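Side-chain contacts in 2-oxoglutarate carboxylase small subunit (Hydrogenobacter thermophilus, PDB 7KCT), which belongs to the biotin carboxylase family of ATP-grasp proteins, pairs as a two-chain assembly and holds ADP, bicarbonate and magnesium ions: residues T47-H50 and V51-D55; H378-S381 and K382-I386. All coordinates share one frame; numbering follows the deposited sequence.

Interaction 1. Residues T47-H50 and V51-D55; sequences TARH and VKMAD
Met53 N donates to Arg49 O at 3.0 Å, and Ala54 N reaches His50 O at 3.1 Å; with the bond from Lys52 N to Ala48 O these make up the i to i+4 ladder of a short helix, residues 49-53, that has Ala48 as its N-cap. A weak second bond from Val51 N also falls on Ala48 O.

One turn apart, Arg49 and Lys52 lie against each other through the methylenes of the lysine. CD of Lys52 sits over one face of the guanidinium, 3.5 Å from Arg49 NH1 and displaced toward its rim. Two bends in the arginine, chi2 58° and chi3 43°, fold its end back over the lysine chain. Both cations meet the same carboxylate, that of Glu419 of the second subunit, by salt bridges.

Round the helix, Val51 CG2 rests over the face of the His50 imidazole in a CH-pi contact, 4.0 Å from the ring centroid, and lies equally far from Ala48 CB.

The helix is the crossover of a beta-alpha-beta unit between strands 36-41 and 56-59. Its chemistry implies attachment on two fronts: Glu419 of the second subunit takes Arg49 on OE1 and Lys52 on OE2, tying the helix to the partner, while the His50 NE2 hydrogen bond to Ile40 O and the packing of Met53 on helix 20-32 hold its inner side to its own sheet and neighbouring helix.

Interaction 2. Residues H378-S381 and K382-I386; sequences HASS and KGYEI
Tyr384 meets Ser380, the residue just before a type II beta turn that runs from Ser381 to Tyr384, and its side chain can be followed outward from the backbone. The turn is closed by Tyr384 N, which donates to Ser381 O at 2.9 Å with an N-H...O angle of 156°. Gly383, with its positive phi of 91°, occupies the third position of the turn, a place that glycine commonly fills in type II turns.

CB of Tyr384 lies against the same Ser381 O, 3.3 Å away. With CG placed opposite the backbone N (chi1 176°), the ring is carried alongside Ser380, one face toward its hydroxyl. At CG the Ser380 oxygen is already close, and its OG comes nearest to CD2, 3.4 Å away. It stands over that face of the ring, 3.4 Å above the plane and offset toward the rim. CD1, on the other branch, has Ala379 O at 4.1 Å, a looser approach. Farther out, CE2 is still 3.8 Å from Ser380 OG, whereas the phenol oxygen leaves the turn altogether: Tyr384 OH is hydrogen-bonded to Arg19 NH2.

Ser381 directs its own OG to Tyr366 O of the second subunit. The turn itself lies between strands 374-378 and 385-386, and backbone bonds between Gly383 or Tyr384 and Ile363, just past strand 357-362, hold it in place. The chemistry thus divides along the tyrosine: the turn bond sets its backbone, Ser380 OG packs over one face of its ring, and the bond from its OH to Arg19 holds the far end to the N-terminal region.

How the interactions relate
Interaction 1 comes first along the chain, on the crossover helix of the parallel sheet in the biotin carboxylase N-terminal region; interaction 2 follows more than 300 residues later, in the turn linking two strands of an antiparallel sheet to which the C-terminal region contributes. Despite that separation their centres are only 12 Å apart, and they touch: Arg49 CB packs on Ala379 O at 3.4 Å, with Ser381 OG also beside the guanidinium. Both also meet the second subunit, where Tyr367 lies against Arg49, His378 and Ser381. Helix and turn therefore form one junction, at which two regions of the same chain come together on the dimer interface.

Interaction 1. Residues T47-H50 and V51-D55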
loop_
_atom_site.group_PDB
_atom_site.type_symbol
_atom_site.label_atom_id
_atom_site.label_comp_id
_atom_site.label_asym_id
_atom_site.label_seq_id
_atom_site.Cartn_x
_atom_site.Cartn_y
_atom_site.Cartn_z
ATOM N N THR A 47 18.518 -7.952 15.980
ATOM C CA THR A 47 18.144 -6.746 15.275
ATOM C C THR A 47 16.849 -6.915 14.477
ATOM O O THR A 47 16.529 -6.040 13.691
ATOM C CB THR A 47 19.254 -6.309 14.308
ATOM O OG1 THR A 47 19.432 -7.329 13.310
ATOM C CG2 THR A 47 20.570 -6.116 15.023
ATOM N N ALA A 48 16.084 -7.971 14.707
ATOM C CA ALA A 48 14.882 -8.232 13.916
ATOM C C ALA A 48 13.895 -7.073 14.015
ATOM O O ALA A 48 13.746 -6.442 15.068
ATOM C CB ALA A 48 14.182 -9.505 14.380
ATOM N N ARG A 49 13.207 -6.821 12.905
ATOM C CA ARG A 49 12.204 -5.760 12.859
ATOM C C ARG A 49 11.031 -6.013 13.811
ATOM O O ARG A 49 10.519 -5.066 14.428
ATOM C CB ARG A 49 11.722 -5.610 11.422
ATOM C CG ARG A 49 10.680 -4.567 11.262
ATOM C CD ARG A 49 11.141 -3.199 11.730
ATOM N NE ARG A 49 12.511 -2.880 11.309
ATOM C CZ ARG A 49 13.202 -1.795 11.688
ATOM N NH1 ARG A 49 12.700 -0.899 12.547
ATOM N NH2 ARG A 49 14.446 -1.641 11.255
ATOM N N HIS A 50 10.580 -7.280 13.960
ATOM C CA HIS A 50 9.466 -7.520 14.871
ATOM C C HIS A 50 9.838 -7.205 16.310
ATOM O O HIS A 50 8.979 -6.775 17.072
ATOM C CB HIS A 50 8.943 -8.960 14.745
ATOM C CG HIS A 50 9.815 -10.041 15.343
ATOM N ND1 HIS A 50 10.913 -10.571 14.699
ATOM C CD2 HIS A 50 9.664 -10.768 16.468
ATOM C CE1 HIS A 50 11.425 -11.546 15.428
ATOM N NE2 HIS A 50 10.653 -11.712 16.485
ATOM N N VAL A 51 11.117 -7.385 16.678
ATOM C CA VAL A 51 11.623 -6.997 17.999
ATOM C C VAL A 51 11.608 -5.477 18.182
ATOM O O VAL A 51 11.266 -4.993 19.257
ATOM C CB VAL A 51 13.031 -7.588 18.228
ATOM C CG1 VAL A 51 13.714 -7.030 19.552
ATOM C CG2 VAL A 51 12.951 -9.125 18.198
ATOM N N LYS A 52 11.964 -4.703 17.146
ATOM C CA LYS A 52 11.906 -3.242 17.271
ATOM C C LYS A 52 10.468 -2.726 17.358
ATOM O O LYS A 52 10.186 -1.770 18.100
ATOM C CB LYS A 52 12.630 -2.594 16.092
ATOM C CG LYS A 52 14.149 -2.650 16.196
ATOM C CD LYS A 52 14.832 -2.477 14.820
ATOM C CE LYS A 52 16.326 -2.123 14.970
ATOM N NZ LYS A 52 16.487 -0.612 15.250
ATOM N N MET A 53 9.541 -3.350 16.632
ATOM C CA MET A 53 8.164 -2.856 16.579
ATOM C C MET A 53 7.397 -3.174 17.858
ATOM O O MET A 53 6.532 -2.396 18.253
ATOM C CB MET A 53 7.392 -3.486 15.402
ATOM C CG MET A 53 7.597 -2.916 14.040
ATOM S SD MET A 53 6.585 -3.728 12.706
ATOM C CE MET A 53 4.947 -3.585 13.283
ATOM N N ALA A 54 7.674 -4.309 18.507
ATOM C CA ALA A 54 6.929 -4.692 19.698
ATOM C C ALA A 54 7.226 -3.706 20.825
ATOM O O ALA A 54 8.286 -3.075 20.857
ATOM C CB ALA A 54 7.321 -6.119 20.125
ATOM N N ASP A 55 6.324 -3.634 21.804
ATOM C CA ASP A 55 6.600 -2.779 22.972
ATOM C C ASP A 55 7.662 -3.379 23.878
ATOM O O ASP A 55 8.415 -2.644 24.528
ATOM C CB ASP A 55 5.360 -2.552 23.804
ATOM C CG ASP A 55 4.246 -1.913 23.004
ATOM O OD1 ASP A 55 4.460 -0.884 22.343
ATOM O OD2 ASP A 55 3.163 -2.495 22.987
#

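Interaction 2. Residues H378-S381 and K382-I386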
loop_
_atom_site.group_PDB
_atom_site.type_symbol
_atom_site.label_atom_id
_atom_site.label_comp_id
_atom_site.label_asym_id
_atom_site.label_seq_id
_atom_site.Cartn_x
_atom_site.Cartn_y
_atom_site.Cartn_z
ATOM N N HIS A 378 6.590 -6.864 4.879
ATOM C CA HIS A 378 8.017 -7.150 4.897
ATOM C C HIS A 378 8.606 -6.812 6.266
ATOM O O HIS A 378 8.035 -6.040 7.054
ATOM C CB HIS A 378 8.736 -6.383 3.757
ATOM C CG HIS A 378 8.985 -4.949 4.058
ATOM N ND1 HIS A 378 10.229 -4.361 3.913
ATOM C CD2 HIS A 378 8.170 -3.988 4.559
ATOM C CE1 HIS A 378 10.166 -3.104 4.323
ATOM N NE2 HIS A 378 8.924 -2.849 4.703
ATOM N N ALA A 379 9.756 -7.408 6.549
ATOM C CA ALA A 379 10.415 -7.122 7.809
ATOM C C ALA A 379 11.892 -6.830 7.610
ATOM O O ALA A 379 12.695 -7.074 8.515
ATOM C CB ALA A 379 10.229 -8.270 8.807
ATOM N N SER A 380 12.250 -6.289 6.459
ATOM C CA SER A 380 13.632 -6.171 6.023
ATOM C C SER A 380 14.055 -4.725 5.819
ATOM O O SER A 380 13.233 -3.838 5.598
ATOM C CB SER A 380 13.868 -6.924 4.706
ATOM O OG SER A 380 13.870 -8.310 4.963
ATOM N N SER A 381 15.368 -4.539 5.931
ATOM C CA SER A 381 16.117 -3.307 5.790
ATOM C C SER A 381 17.516 -3.687 5.321
ATOM O O SER A 381 17.947 -4.836 5.464
ATOM C CB SER A 381 16.250 -2.529 7.112
ATOM O OG SER A 381 15.057 -1.874 7.474
ATOM N N LYS A 382 18.270 -2.700 4.855
ATOM C CA LYS A 382 19.683 -2.964 4.620
ATOM C C LYS A 382 20.281 -3.636 5.856
ATOM O O LYS A 382 20.037 -3.211 6.996
ATOM C CB LYS A 382 20.429 -1.677 4.304
ATOM C CG LYS A 382 21.944 -1.868 4.409
ATOM C CD LYS A 382 22.711 -1.073 3.421
ATOM C CE LYS A 382 24.220 -1.181 3.679
ATOM N NZ LYS A 382 25.000 -0.287 2.761
ATOM N N GLY A 383 21.055 -4.702 5.626
ATOM C CA GLY A 383 21.655 -5.448 6.714
ATOM C C GLY A 383 20.839 -6.613 7.244
ATOM O O GLY A 383 21.303 -7.306 8.153
ATOM N N TYR A 384 19.622 -6.822 6.749
ATOM C CA TYR A 384 18.851 -7.992 7.135
ATOM C C TYR A 384 19.615 -9.258 6.742
ATOM O O TYR A 384 20.040 -9.404 5.594
ATOM C CB TYR A 384 17.487 -7.967 6.460
ATOM C CG TYR A 384 16.681 -9.224 6.750
ATOM C CD1 TYR A 384 16.062 -9.414 7.971
ATOM C CD2 TYR A 384 16.567 -10.218 5.795
ATOM C CE1 TYR A 384 15.355 -10.586 8.240
ATOM C CE2 TYR A 384 15.851 -11.378 6.036
ATOM C CZ TYR A 384 15.243 -11.567 7.253
ATOM O OH TYR A 384 14.548 -12.740 7.470
ATOM N N GLU A 385 19.783 -10.173 7.688
ATOM C CA GLU A 385 20.546 -11.406 7.451
ATOM C C GLU A 385 19.581 -12.551 7.186
ATOM O O GLU A 385 18.691 -12.805 7.983
ATOM C CB GLU A 385 21.446 -11.672 8.663
ATOM N N ILE A 386 19.714 -13.205 6.047
ATOM C CA ILE A 386 18.979 -14.433 5.786
ATOM C C ILE A 386 19.817 -15.558 6.399
ATOM O O ILE A 386 20.973 -15.753 6.008
ATOM C CB ILE A 386 18.764 -14.641 4.277
ATOM C CG1 ILE A 386 17.872 -13.540 3.655
ATOM C CG2 ILE A 386 18.161 -16.015 3.996
ATOM C CD1 ILE A 386 18.602 -12.248 3.383
#